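Melibiose/raffinose/stachyose-binding protein MelE (Bacillus subtilis subsp. subtilis str. 168, PDB 4R6H) binds melibiose, raffinose and stachyose as the solute-binding component of the ABC transporter complex MelEDC-MsmX, which imports these sugars. Local coordinates at residues L35-T40 with D48-L53; K52-F57 with V66-P71; P89-T94 with K324-F329; E307-A312 with E341-P346. One frame throughout, in Å; residues are numbered along the deposited sequence.

Contact 1: residues L35-T40 with D48-L53; sequences LTIYST and DTFRKL
Phe50 sends its ring from the helix toward the strand, where the ring's far end overlaps Ile37 and its CE2 corner overlaps Ser39. The methyl branch of Ile37 does the touching, its CG2 lying 4.1 Å from Phe50 CZ, and the two side chains cross obliquely. A chi1 of -52° sets CG1 of Ile37 beside the backbone N and leaves CG2, anti to that N, as the branch that meets the ring. Two residues on, just past the end of the strand, Ser39 also turns its CB toward the helix, and this atom sits 4.1 Å from Phe50 CE2. No hydrogen bond joins the two segments; the hydroxyl OG of Ser39 bonds to the backbone N of Met41, so a small polar residue can stand against an aromatic ring. Strand 33-38 and helix 44-60 are the first two elements of a beta-alpha-beta unit that continues into strand 64-69, and Phe50 is a residue by which the helix packs on the sheet. Leu68, from the neighbouring strand, and Phe326 and Met330 of helix 320-331 also touch the ring. With an alanine in place of Phe50, Ile37 and Ser39 lose their ring partner, and a gap would probably open between strand and helix.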
loop_
_atom_site.group_PDB
_atom_site.type_symbol
_atom_site.label_atom_id
_atom_site.label_comp_id
_atom_site.label_asym_id
_atom_site.label_seq_id
_atom_site.Cartn_x
_atom_site.Cartn_y
_atom_site.Cartn_z
ATOM N N LEU A 35 -4.914 -25.205 -13.124
ATOM C CA LEU A 35 -4.132 -23.951 -13.257
ATOM C C LEU A 35 -4.102 -23.379 -11.840
ATOM O O LEU A 35 -5.153 -23.075 -11.263
ATOM C CB LEU A 35 -4.847 -23.002 -14.212
ATOM C CG LEU A 35 -4.186 -21.600 -14.346
ATOM C CD1 LEU A 35 -2.883 -21.692 -15.096
ATOM C CD2 LEU A 35 -5.118 -20.640 -15.056
ATOM N N THR A 36 -2.902 -23.332 -11.244
ATOM C CA THR A 36 -2.782 -22.933 -9.860
ATOM C C THR A 36 -2.448 -21.453 -9.758
ATOM O O THR A 36 -1.540 -20.961 -10.439
ATOM C CB THR A 36 -1.714 -23.741 -9.121
ATOM O OG1 THR A 36 -0.477 -23.670 -9.835
ATOM C CG2 THR A 36 -2.141 -25.219 -8.989
ATOM N N ILE A 37 -3.213 -20.771 -8.917
ATOM C CA ILE A 37 -3.076 -19.312 -8.750
ATOM C C ILE A 37 -2.974 -18.989 -7.261
ATOM O O ILE A 37 -3.821 -19.427 -6.453
ATOM C CB ILE A 37 -4.302 -18.568 -9.285
ATOM C CG1 ILE A 37 -4.607 -19.011 -10.707
ATOM C CG2 ILE A 37 -4.112 -17.037 -9.169
ATOM C CD1 ILE A 37 -5.692 -18.229 -11.412
ATOM N N TYR A 38 -1.926 -18.254 -6.878
ATOM C CA TYR A 38 -1.772 -17.776 -5.499
ATOM C C TYR A 38 -2.077 -16.276 -5.457
ATOM O O TYR A 38 -1.652 -15.531 -6.360
ATOM C CB TYR A 38 -0.332 -17.960 -5.002
ATOM C CG TYR A 38 0.022 -19.246 -4.281
ATOM C CD1 TYR A 38 -0.555 -20.455 -4.618
ATOM C CD2 TYR A 38 1.001 -19.212 -3.280
ATOM C CE1 TYR A 38 -0.196 -21.630 -3.935
ATOM C CE2 TYR A 38 1.361 -20.355 -2.587
ATOM C CZ TYR A 38 0.774 -21.556 -2.921
ATOM O OH TYR A 38 1.171 -22.677 -2.217
ATOM N N SER A 39 -2.733 -15.847 -4.376
ATOM C CA SER A 39 -3.184 -14.488 -4.184
ATOM C C SER A 39 -3.013 -14.035 -2.736
ATOM O O SER A 39 -3.323 -14.834 -1.824
ATOM C CB SER A 39 -4.651 -14.349 -4.615
ATOM O OG SER A 39 -5.157 -13.035 -4.309
ATOM N N THR A 40 -2.604 -12.775 -2.553
ATOM C CA THR A 40 -2.597 -12.137 -1.206
ATOM C C THR A 40 -3.898 -11.424 -0.826
ATOM O O THR A 40 -3.939 -10.755 0.200
ATOM C CB THR A 40 -1.432 -11.150 -1.046
ATOM O OG1 THR A 40 -1.614 -9.960 -1.844
ATOM C CG2 THR A 40 -0.099 -11.818 -1.309
ATOM N N ASP A 48 -14.270 -13.624 -3.123
ATOM C CA ASP A 48 -15.468 -14.086 -3.815
ATOM C C ASP A 48 -15.508 -13.640 -5.289
ATOM O O ASP A 48 -15.877 -14.392 -6.165
ATOM C CB ASP A 48 -16.745 -13.632 -3.091
ATOM C CG ASP A 48 -16.852 -14.180 -1.667
ATOM O OD1 ASP A 48 -16.056 -15.077 -1.294
ATOM O OD2 ASP A 48 -17.726 -13.678 -0.908
ATOM N N THR A 49 -15.108 -12.402 -5.567
ATOM C CA THR A 49 -15.112 -11.915 -6.905
ATOM C C THR A 49 -14.062 -12.636 -7.764
ATOM O O THR A 49 -14.319 -12.908 -8.933
ATOM C CB THR A 49 -14.917 -10.375 -6.945
ATOM O OG1 THR A 49 -16.012 -9.748 -6.266
ATOM C CG2 THR A 49 -14.843 -9.845 -8.360
ATOM N N PHE A 50 -12.874 -12.864 -7.202
ATOM C CA PHE A 50 -11.848 -13.609 -7.909
ATOM C C PHE A 50 -12.353 -15.028 -8.236
ATOM O O PHE A 50 -12.200 -15.467 -9.384
ATOM C CB PHE A 50 -10.540 -13.572 -7.112
ATOM C CG PHE A 50 -9.261 -13.712 -7.933
ATOM C CD1 PHE A 50 -9.267 -14.062 -9.288
ATOM C CD2 PHE A 50 -8.032 -13.526 -7.321
ATOM C CE1 PHE A 50 -8.085 -14.199 -9.981
ATOM C CE2 PHE A 50 -6.845 -13.663 -8.020
ATOM C CZ PHE A 50 -6.871 -14.023 -9.342
ATOM N N ARG A 51 -13.032 -15.692 -7.289
ATOM C CA ARG A 51 -13.599 -17.003 -7.566
ATOM C C ARG A 51 -14.674 -16.935 -8.656
ATOM O O ARG A 51 -14.724 -17.818 -9.493
ATOM C CB ARG A 51 -14.171 -17.637 -6.291
ATOM C CG ARG A 51 -13.088 -18.031 -5.296
ATOM C CD ARG A 51 -13.657 -18.809 -4.122
ATOM N NE ARG A 51 -12.679 -18.904 -3.032
ATOM C CZ ARG A 51 -12.748 -18.227 -1.883
ATOM N NH1 ARG A 51 -13.772 -17.399 -1.622
ATOM N NH2 ARG A 51 -11.798 -18.396 -0.965
ATOM N N LYS A 52 -15.500 -15.893 -8.661
ATOM C CA LYS A 52 -16.537 -15.783 -9.669
ATOM C C LYS A 52 -15.889 -15.587 -11.056
ATOM O O LYS A 52 -16.321 -16.163 -12.041
ATOM C CB LYS A 52 -17.575 -14.709 -9.288
ATOM C CG LYS A 52 -17.486 -13.368 -9.987
ATOM C CD LYS A 52 -18.553 -13.271 -11.058
ATOM C CE LYS A 52 -19.793 -12.551 -10.546
ATOM N NZ LYS A 52 -20.509 -11.877 -11.648
ATOM N N LEU A 53 -14.825 -14.785 -11.142
ATOM C CA LEU A 53 -14.163 -14.598 -12.396
ATOM C C LEU A 53 -13.439 -15.874 -12.849
ATOM O O LEU A 53 -13.391 -16.152 -14.023
ATOM C CB LEU A 53 -13.201 -13.402 -12.323
ATOM C CG LEU A 53 -13.891 -12.042 -12.310
ATOM C CD1 LEU A 53 -12.832 -10.987 -12.013
ATOM C CD2 LEU A 53 -14.624 -11.710 -13.605
#

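Contact 2: residues K52-F57 with V66-P71; sequences KLAAAF and VSLHFP
Ala54 and Val66 form the close part of this contact, their CA atoms only 6.3 Å apart. The alanine methyl meets one branch of the valine, Ala54 CB to Val66 CG1 at 3.9 Å; so small a side chain suits the short distance between the backbones. The second branch, Val66 CG2, reaches Phe57 CD2 at 3.9 Å, where the two side chains cross at about a right angle. Val66 thus divides its methyls between two helix residues one turn apart: CG1 is anti to its backbone N (chi1 175°), and CG2 lies beside that N. Leu68 is a lighter partner, partly exposed, touching Ala54 CB through CD1 at 4.1 Å. On the far side of the helix, Lys52 and Ala55 point away from the strand, and Lys52 is exposed, as suits a charged chain. Helix 52-57 and strand 66-69 run nearly antiparallel, at 167° with axes 9.3 Å apart, as expected for the helix and second strand of a beta-alpha-beta crossover. Phe57 also meets Phe326 and Phe329 edge-to-face, which carries the apolar layer on to helix 320-331. Every contact between the two segments is apolar, so shape and buried hydrocarbon, rather than directional bonds, hold them together.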
loop_
_atom_site.group_PDB
_atom_site.type_symbol
_atom_site.label_atom_id
_atom_site.label_comp_id
_atom_site.label_asym_id
_atom_site.label_seq_id
_atom_site.Cartn_x
_atom_site.Cartn_y
_atom_site.Cartn_z
ATOM N N LYS A 52 -15.500 -15.893 -8.661
ATOM C CA LYS A 52 -16.537 -15.783 -9.669
ATOM C C LYS A 52 -15.889 -15.587 -11.056
ATOM O O LYS A 52 -16.321 -16.163 -12.041
ATOM C CB LYS A 52 -17.575 -14.709 -9.288
ATOM C CG LYS A 52 -17.486 -13.368 -9.987
ATOM C CD LYS A 52 -18.553 -13.271 -11.058
ATOM C CE LYS A 52 -19.793 -12.551 -10.546
ATOM N NZ LYS A 52 -20.509 -11.877 -11.648
ATOM N N LEU A 53 -14.825 -14.785 -11.142
ATOM C CA LEU A 53 -14.163 -14.598 -12.396
ATOM C C LEU A 53 -13.439 -15.874 -12.849
ATOM O O LEU A 53 -13.391 -16.152 -14.023
ATOM C CB LEU A 53 -13.201 -13.402 -12.323
ATOM C CG LEU A 53 -13.891 -12.042 -12.310
ATOM C CD1 LEU A 53 -12.832 -10.987 -12.013
ATOM C CD2 LEU A 53 -14.624 -11.710 -13.605
ATOM N N ALA A 54 -12.872 -16.612 -11.902
ATOM C CA ALA A 54 -12.255 -17.914 -12.225
ATOM C C ALA A 54 -13.309 -18.862 -12.776
ATOM O O ALA A 54 -13.073 -19.539 -13.793
ATOM C CB ALA A 54 -11.577 -18.505 -11.039
ATOM N N ALA A 55 -14.490 -18.874 -12.171
ATOM C CA ALA A 55 -15.576 -19.715 -12.698
ATOM C C ALA A 55 -16.006 -19.317 -14.129
ATOM O O ALA A 55 -16.314 -20.180 -14.968
ATOM C CB ALA A 55 -16.745 -19.706 -11.746
ATOM N N ALA A 56 -16.032 -18.023 -14.412
ATOM C CA ALA A 56 -16.340 -17.514 -15.720
ATOM C C ALA A 56 -15.266 -17.890 -16.716
ATOM O O ALA A 56 -15.552 -18.228 -17.865
ATOM C CB ALA A 56 -16.553 -16.004 -15.667
ATOM N N PHE A 57 -14.010 -17.874 -16.277
ATOM C CA PHE A 57 -12.923 -18.349 -17.145
ATOM C C PHE A 57 -13.107 -19.826 -17.513
ATOM O O PHE A 57 -12.871 -20.224 -18.669
ATOM C CB PHE A 57 -11.593 -18.142 -16.442
ATOM C CG PHE A 57 -10.396 -18.632 -17.199
ATOM C CD1 PHE A 57 -9.810 -17.865 -18.169
ATOM C CD2 PHE A 57 -9.839 -19.897 -16.920
ATOM C CE1 PHE A 57 -8.668 -18.303 -18.836
ATOM C CE2 PHE A 57 -8.711 -20.335 -17.576
ATOM C CZ PHE A 57 -8.126 -19.547 -18.537
ATOM N N VAL A 66 -9.436 -24.106 -12.294
ATOM C CA VAL A 66 -8.652 -23.082 -11.636
ATOM C C VAL A 66 -8.607 -23.390 -10.145
ATOM O O VAL A 66 -9.645 -23.492 -9.479
ATOM C CB VAL A 66 -9.213 -21.693 -11.898
ATOM C CG1 VAL A 66 -8.399 -20.679 -11.074
ATOM C CG2 VAL A 66 -9.246 -21.373 -13.384
ATOM N N SER A 67 -7.398 -23.536 -9.622
ATOM C CA SER A 67 -7.170 -23.793 -8.200
ATOM C C SER A 67 -6.601 -22.500 -7.606
ATOM O O SER A 67 -5.406 -22.219 -7.722
ATOM C CB SER A 67 -6.205 -24.953 -7.985
ATOM O OG SER A 67 -6.007 -25.192 -6.586
ATOM N N LEU A 68 -7.500 -21.766 -6.960
ATOM C CA LEU A 68 -7.219 -20.461 -6.373
ATOM C C LEU A 68 -6.905 -20.636 -4.903
ATOM O O LEU A 68 -7.696 -21.223 -4.144
ATOM C CB LEU A 68 -8.438 -19.540 -6.509
ATOM C CG LEU A 68 -8.376 -18.372 -7.466
ATOM C CD1 LEU A 68 -9.750 -17.700 -7.472
ATOM C CD2 LEU A 68 -7.227 -17.425 -7.094
ATOM N N HIS A 69 -5.747 -20.124 -4.497
ATOM C CA HIS A 69 -5.272 -20.194 -3.125
ATOM C C HIS A 69 -5.103 -18.811 -2.550
ATOM O O HIS A 69 -4.456 -17.949 -3.170
ATOM C CB HIS A 69 -3.901 -20.845 -3.091
ATOM C CG HIS A 69 -3.896 -22.269 -3.533
ATOM N ND1 HIS A 69 -3.598 -23.307 -2.675
ATOM C CD2 HIS A 69 -4.141 -22.836 -4.740
ATOM C CE1 HIS A 69 -3.663 -24.451 -3.334
ATOM N NE2 HIS A 69 -3.993 -24.195 -4.587
ATOM N N PHE A 70 -5.598 -18.632 -1.327
ATOM C CA PHE A 70 -5.421 -17.417 -0.537
ATOM C C PHE A 70 -4.746 -17.783 0.793
ATOM O O PHE A 70 -5.415 -17.855 1.816
ATOM C CB PHE A 70 -6.758 -16.740 -0.286
ATOM C CG PHE A 70 -7.518 -16.398 -1.545
ATOM C CD1 PHE A 70 -7.189 -15.282 -2.291
ATOM C CD2 PHE A 70 -8.585 -17.186 -1.978
ATOM C CE1 PHE A 70 -7.900 -14.951 -3.430
ATOM C CE2 PHE A 70 -9.283 -16.861 -3.147
ATOM C CZ PHE A 70 -8.921 -15.751 -3.880
ATOM N N PRO A 71 -3.424 -17.977 0.773
ATOM C CA PRO A 71 -2.677 -18.459 1.962
ATOM C C PRO A 71 -2.650 -17.506 3.157
ATOM O O PRO A 71 -2.178 -17.896 4.223
ATOM C CB PRO A 71 -1.244 -18.626 1.438
ATOM C CG PRO A 71 -1.340 -18.688 -0.019
ATOM C CD PRO A 71 -2.549 -17.896 -0.412
#

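Contact 3: residues P89-T94 with K324-F329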
loop_
_atom_site.group_PDB
_atom_site.type_symbol
_atom_site.label_atom_id
_atom_site.label_comp_id
_atom_site.label_asym_id
_atom_site.label_seq_id
_atom_site.Cartn_x
_atom_site.Cartn_y
_atom_site.Cartn_z
ATOM N N PRO A 89 3.626 -21.745 -8.190
ATOM C CA PRO A 89 2.331 -21.796 -8.808
ATOM C C PRO A 89 2.423 -21.259 -10.227
ATOM O O PRO A 89 3.342 -20.508 -10.566
ATOM C CB PRO A 89 1.505 -20.825 -7.946
ATOM C CG PRO A 89 2.337 -20.523 -6.746
ATOM C CD PRO A 89 3.720 -20.634 -7.230
ATOM N N ASP A 90 1.432 -21.590 -11.045
ATOM C CA ASP A 90 1.422 -21.099 -12.437
ATOM C C ASP A 90 1.311 -19.567 -12.478
ATOM O O ASP A 90 1.969 -18.899 -13.251
ATOM C CB ASP A 90 0.301 -21.738 -13.234
ATOM C CG ASP A 90 0.380 -23.276 -13.232
ATOM O OD1 ASP A 90 1.487 -23.805 -13.503
ATOM O OD2 ASP A 90 -0.649 -23.906 -12.891
ATOM N N LEU A 91 0.479 -19.067 -11.589
ATOM C CA LEU A 91 0.280 -17.620 -11.438
ATOM C C LEU A 91 0.391 -17.286 -9.958
ATOM O O LEU A 91 -0.141 -18.022 -9.109
ATOM C CB LEU A 91 -1.098 -17.227 -11.934
ATOM C CG LEU A 91 -1.327 -17.245 -13.443
ATOM C CD1 LEU A 91 -2.815 -17.303 -13.793
ATOM C CD2 LEU A 91 -0.671 -16.054 -14.107
ATOM N N PHE A 92 1.014 -16.163 -9.665
ATOM C CA PHE A 92 1.195 -15.758 -8.274
ATOM C C PHE A 92 1.195 -14.234 -8.157
ATOM O O PHE A 92 1.443 -13.509 -9.085
ATOM C CB PHE A 92 2.454 -16.392 -7.671
ATOM C CG PHE A 92 3.693 -16.140 -8.452
ATOM C CD1 PHE A 92 4.065 -16.993 -9.495
ATOM C CD2 PHE A 92 4.475 -15.040 -8.194
ATOM C CE1 PHE A 92 5.197 -16.713 -10.239
ATOM C CE2 PHE A 92 5.625 -14.787 -8.927
ATOM C CZ PHE A 92 5.971 -15.620 -9.951
ATOM N N ASP A 93 0.931 -13.781 -6.946
ATOM C CA ASP A 93 0.852 -12.354 -6.614
ATOM C C ASP A 93 2.214 -11.876 -6.123
ATOM O O ASP A 93 2.809 -12.454 -5.172
ATOM C CB ASP A 93 -0.209 -12.235 -5.544
ATOM C CG ASP A 93 -0.641 -10.789 -5.209
ATOM O OD1 ASP A 93 0.003 -9.827 -5.653
ATOM O OD2 ASP A 93 -1.659 -10.690 -4.438
ATOM N N THR A 94 2.753 -10.850 -6.762
ATOM C CA THR A 94 4.025 -10.309 -6.314
ATOM C C THR A 94 3.905 -9.249 -5.199
ATOM O O THR A 94 4.908 -8.928 -4.574
ATOM C CB THR A 94 4.830 -9.747 -7.496
ATOM O OG1 THR A 94 4.072 -8.733 -8.153
ATOM C CG2 THR A 94 5.112 -10.850 -8.508
ATOM N N LYS A 324 -1.052 -17.208 -19.199
ATOM C CA LYS A 324 -1.225 -15.997 -20.009
ATOM C C LYS A 324 -2.655 -15.813 -20.491
ATOM O O LYS A 324 -3.165 -14.661 -20.486
ATOM C CB LYS A 324 -0.252 -15.966 -21.181
ATOM C CG LYS A 324 1.177 -15.768 -20.743
ATOM C CD LYS A 324 2.112 -15.669 -21.945
ATOM C CE LYS A 324 3.535 -15.452 -21.503
ATOM N NZ LYS A 324 4.470 -15.462 -22.677
ATOM N N ASP A 325 -3.336 -16.906 -20.879
ATOM C CA ASP A 325 -4.733 -16.805 -21.290
ATOM C C ASP A 325 -5.571 -16.255 -20.111
ATOM O O ASP A 325 -6.488 -15.441 -20.310
ATOM C CB ASP A 325 -5.337 -18.163 -21.692
ATOM C CG ASP A 325 -4.835 -18.697 -23.025
ATOM O OD1 ASP A 325 -4.311 -17.955 -23.866
ATOM O OD2 ASP A 325 -4.991 -19.932 -23.182
ATOM N N PHE A 326 -5.232 -16.680 -18.885
ATOM C CA PHE A 326 -5.992 -16.245 -17.723
ATOM C C PHE A 326 -5.738 -14.727 -17.465
ATOM O O PHE A 326 -6.669 -13.971 -17.130
ATOM C CB PHE A 326 -5.623 -17.082 -16.483
ATOM C CG PHE A 326 -6.514 -16.819 -15.305
ATOM C CD1 PHE A 326 -6.225 -15.822 -14.387
ATOM C CD2 PHE A 326 -7.656 -17.536 -15.130
ATOM C CE1 PHE A 326 -7.069 -15.575 -13.345
ATOM C CE2 PHE A 326 -8.508 -17.287 -14.079
ATOM C CZ PHE A 326 -8.228 -16.291 -13.188
ATOM N N ILE A 327 -4.474 -14.305 -17.568
ATOM C CA ILE A 327 -4.154 -12.888 -17.412
ATOM C C ILE A 327 -4.942 -12.064 -18.457
ATOM O O ILE A 327 -5.549 -11.028 -18.130
ATOM C CB ILE A 327 -2.641 -12.650 -17.524
ATOM C CG1 ILE A 327 -1.915 -13.204 -16.292
ATOM C CG2 ILE A 327 -2.366 -11.166 -17.694
ATOM C CD1 ILE A 327 -0.404 -13.186 -16.397
ATOM N N ALA A 328 -4.907 -12.504 -19.723
ATOM C CA ALA A 328 -5.633 -11.782 -20.775
ATOM C C ALA A 328 -7.126 -11.693 -20.481
ATOM O O ALA A 328 -7.758 -10.669 -20.750
ATOM C CB ALA A 328 -5.380 -12.401 -22.144
ATOM N N PHE A 329 -7.689 -12.767 -19.932
ATOM C CA PHE A 329 -9.073 -12.804 -19.547
ATOM C C PHE A 329 -9.320 -11.753 -18.448
ATOM O O PHE A 329 -10.295 -11.013 -18.500
ATOM C CB PHE A 329 -9.456 -14.219 -19.081
ATOM C CG PHE A 329 -10.832 -14.323 -18.525
ATOM C CD1 PHE A 329 -11.043 -14.124 -17.181
ATOM C CD2 PHE A 329 -11.917 -14.680 -19.323
ATOM C CE1 PHE A 329 -12.319 -14.191 -16.628
ATOM C CE2 PHE A 329 -13.189 -14.775 -18.782
ATOM C CZ PHE A 329 -13.383 -14.549 -17.423
#
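With CG anti to its carbonyl carbon (chi1 -73°) and chi2 extended at 161°, Leu91 holds its two methyls out toward the helix, one for each of two successive residues there. Ile327 has a similar chi1 of -71°, which brings the end of its chain nearer the strand than the direction of its CB suggests. Leu91 CD2 then meets Ile327 CD1 at 3.7 Å. The other methyl, Leu91 CD1, lies 3.8 Å from Phe326 CD1 and 3.9 Å from Phe326 CB, so it rests against the root of the aromatic side chain. A branched leucine suits this place because its forked end can fill the notch between neighbouring helix residues. Strand 91-92 lies between strands 33-38 and 310-313, hydrogen-bonded to both through its backbone, and helix 320-331 packs on this sheet although 229 residues lie between the segments. Ile37 touches both Leu91 and Phe326, and Leu311 touches Leu91 and Ile327, so neighbouring strands contribute to the same layer. A serine in place of Leu91 lacks both methyls; a gap would probably open in front of Phe326 and Ile327, with a hydroxyl set among apolar groups. With no hydrogen bond between the segments, the contact depends on hydrocarbon shape and exclusion of water.

Contact 4: residues E307-A312 with E341-P346; sequences ERYTLA and EATSLP
A Schellman motif ends helix 333-343, with Ser344 taking positive phi (62°), and the turn it makes lies against the residues that lead into strand 310-313. Ser344 N bonds back to Glu341 O at 3.1 Å. Just before the turn, Thr343 places its methyl at the edge of the Tyr309 ring, near the ring plane, with CG2 3.9 Å from Tyr309 CE2. Thr343 OG1 occupies the crowded position between backbone N and carbonyl carbon (chi1 75°) and bonds to the carbonyl O of Ala340 and to Asn139 ND2, while CG2 takes the apolar role. Beyond the turn, the Leu345 and Arg308 side chains cross at about a right angle, with Leu345 CD1 3.9 Å from Arg308 CG. The arginine chain bends at chi2 (80°), and its CG sits over the centre of the Tyr309 ring, 3.8 Å above the plane: a CH-pi type of packing between neighbours in sequence. Arg308 NE gives a hydrogen bond to a water at 3.2 Å, in the guanidinium plane, and the water donates to Thr343 O at 2.9 Å. Arginine suits this partly buried place because its methylenes pack against leucine and tyrosine while its NE-H reaches the water. Positive phi and bonds back into the last turn are the marks of the Schellman motif, which here turns the chain so that Thr343 and Leu345 both face the residues before strand 310-313.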
loop_
_atom_site.group_PDB
_atom_site.type_symbol
_atom_site.label_atom_id
_atom_site.label_comp_id
_atom_site.label_asym_id
_atom_site.label_seq_id
_atom_site.Cartn_x
_atom_site.Cartn_y
_atom_site.Cartn_z
ATOM N N GLU A 307 2.088 -1.219 -6.877
ATOM C CA GLU A 307 1.587 -2.594 -6.832
ATOM C C GLU A 307 0.735 -2.823 -5.639
ATOM O O GLU A 307 1.137 -2.489 -4.522
ATOM C CB GLU A 307 2.724 -3.587 -6.621
ATOM C CG GLU A 307 3.436 -4.052 -7.833
ATOM C CD GLU A 307 4.378 -5.193 -7.512
ATOM O OE1 GLU A 307 5.604 -4.971 -7.511
ATOM O OE2 GLU A 307 3.904 -6.298 -7.209
ATOM N N ARG A 308 -0.398 -3.468 -5.830
ATOM C CA ARG A 308 -1.163 -3.979 -4.735
ATOM C C ARG A 308 -1.317 -5.490 -4.937
ATOM O O ARG A 308 -0.627 -6.298 -4.274
ATOM C CB ARG A 308 -2.503 -3.239 -4.576
ATOM C CG ARG A 308 -3.462 -3.856 -3.594
ATOM C CD ARG A 308 -3.134 -3.522 -2.180
ATOM N NE ARG A 308 -4.324 -3.730 -1.353
ATOM C CZ ARG A 308 -4.292 -3.936 -0.041
ATOM N NH1 ARG A 308 -3.138 -3.966 0.611
ATOM N NH2 ARG A 308 -5.425 -4.119 0.622
ATOM N N TYR A 309 -2.229 -5.874 -5.832
ATOM C CA TYR A 309 -2.377 -7.279 -6.227
ATOM C C TYR A 309 -1.957 -7.428 -7.661
ATOM O O TYR A 309 -2.399 -6.689 -8.530
ATOM C CB TYR A 309 -3.825 -7.744 -6.063
ATOM C CG TYR A 309 -4.394 -7.549 -4.700
ATOM C CD1 TYR A 309 -3.727 -7.971 -3.573
ATOM C CD2 TYR A 309 -5.605 -6.919 -4.551
ATOM C CE1 TYR A 309 -4.304 -7.820 -2.317
ATOM C CE2 TYR A 309 -6.170 -6.747 -3.318
ATOM C CZ TYR A 309 -5.493 -7.181 -2.207
ATOM O OH TYR A 309 -6.005 -7.037 -0.921
ATOM N N THR A 310 -1.142 -8.457 -7.939
ATOM C CA THR A 310 -0.744 -8.742 -9.301
ATOM C C THR A 310 -0.921 -10.210 -9.655
ATOM O O THR A 310 -1.137 -11.040 -8.772
ATOM C CB THR A 310 0.728 -8.385 -9.592
ATOM O OG1 THR A 310 1.577 -9.319 -8.907
ATOM C CG2 THR A 310 1.080 -6.961 -9.150
ATOM N N LEU A 311 -0.887 -10.473 -10.946
ATOM C CA LEU A 311 -0.796 -11.822 -11.505
ATOM C C LEU A 311 0.500 -11.827 -12.293
ATOM O O LEU A 311 0.601 -11.188 -13.344
ATOM C CB LEU A 311 -1.985 -12.152 -12.440
ATOM C CG LEU A 311 -3.269 -12.449 -11.684
ATOM C CD1 LEU A 311 -4.503 -12.347 -12.573
ATOM C CD2 LEU A 311 -3.232 -13.848 -11.030
ATOM N N ALA A 312 1.477 -12.581 -11.794
ATOM C CA ALA A 312 2.721 -12.878 -12.466
ATOM C C ALA A 312 2.687 -14.349 -12.854
ATOM O O ALA A 312 2.139 -15.180 -12.121
ATOM C CB ALA A 312 3.893 -12.621 -11.536
ATOM N N GLU A 341 -13.190 -3.092 -8.602
ATOM C CA GLU A 341 -14.208 -2.629 -7.672
ATOM C C GLU A 341 -14.307 -3.462 -6.385
ATOM O O GLU A 341 -14.524 -2.946 -5.294
ATOM C CB GLU A 341 -15.560 -2.556 -8.385
ATOM C CG GLU A 341 -15.605 -1.380 -9.348
ATOM C CD GLU A 341 -16.857 -1.281 -10.205
ATOM O OE1 GLU A 341 -17.812 -2.060 -10.001
ATOM O OE2 GLU A 341 -16.879 -0.405 -11.101
ATOM N N ALA A 342 -14.124 -4.762 -6.498
ATOM C CA ALA A 342 -14.117 -5.626 -5.320
ATOM C C ALA A 342 -13.002 -5.304 -4.333
ATOM O O ALA A 342 -13.121 -5.551 -3.148
ATOM C CB ALA A 342 -14.039 -7.068 -5.743
ATOM N N THR A 343 -11.893 -4.757 -4.854
ATOM C CA THR A 343 -10.746 -4.359 -4.066
ATOM C C THR A 343 -10.780 -2.908 -3.589
ATOM O O THR A 343 -9.860 -2.476 -2.860
ATOM C CB THR A 343 -9.411 -4.534 -4.846
ATOM O OG1 THR A 343 -9.257 -3.495 -5.836
ATOM C CG2 THR A 343 -9.323 -5.927 -5.504
ATOM N N SER A 344 -11.793 -2.163 -4.030
ATOM C CA SER A 344 -11.981 -0.748 -3.693
ATOM C C SER A 344 -10.852 0.144 -4.179
ATOM O O SER A 344 -10.624 1.222 -3.627
ATOM C CB SER A 344 -12.228 -0.552 -2.185
ATOM O OG SER A 344 -13.395 -1.305 -1.805
ATOM N N LEU A 345 -10.181 -0.266 -5.255
ATOM C CA LEU A 345 -9.042 0.471 -5.768
ATOM C C LEU A 345 -9.119 0.575 -7.252
ATOM O O LEU A 345 -9.806 -0.227 -7.927
ATOM C CB LEU A 345 -7.746 -0.240 -5.353
ATOM C CG LEU A 345 -7.315 -0.186 -3.904
ATOM C CD1 LEU A 345 -6.163 -1.109 -3.599
ATOM C CD2 LEU A 345 -6.945 1.245 -3.552
ATOM N N PRO A 346 -8.364 1.523 -7.832
ATOM C CA PRO A 346 -8.375 1.615 -9.292
ATOM C C PRO A 346 -7.754 0.402 -9.963
ATOM O O PRO A 346 -6.872 -0.254 -9.397
ATOM C CB PRO A 346 -7.489 2.831 -9.589
ATOM C CG PRO A 346 -7.401 3.563 -8.311
ATOM C CD PRO A 346 -7.559 2.578 -7.201
HETATM O O HOH W 1 -7.437 -3.844 -1.939
#

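Overall arrangement
From the N terminus, contact 1 closes the short connection from strand 33-38 to helix 44-60, and contact 2 closes the next, from that helix to strand 64-69; they share Lys52 and Leu53, and together they build one beta-alpha-beta unit. Contact 3 then spans more than two hundred residues, bringing helix 320-331 back to strand 91-92. Contact 4 opens within that span and closes after it, so contacts 3 and 4 cross. Strand 91-92 and strand 310-313 are neighbours in one sheet, and Thr94 hydrogen-bonds to Glu307 and Thr310. Thr40 to Asp93 and Thr36 to Asp90 bonds join contacts 1 and 3, whereas contacts 2 and 4 do not touch.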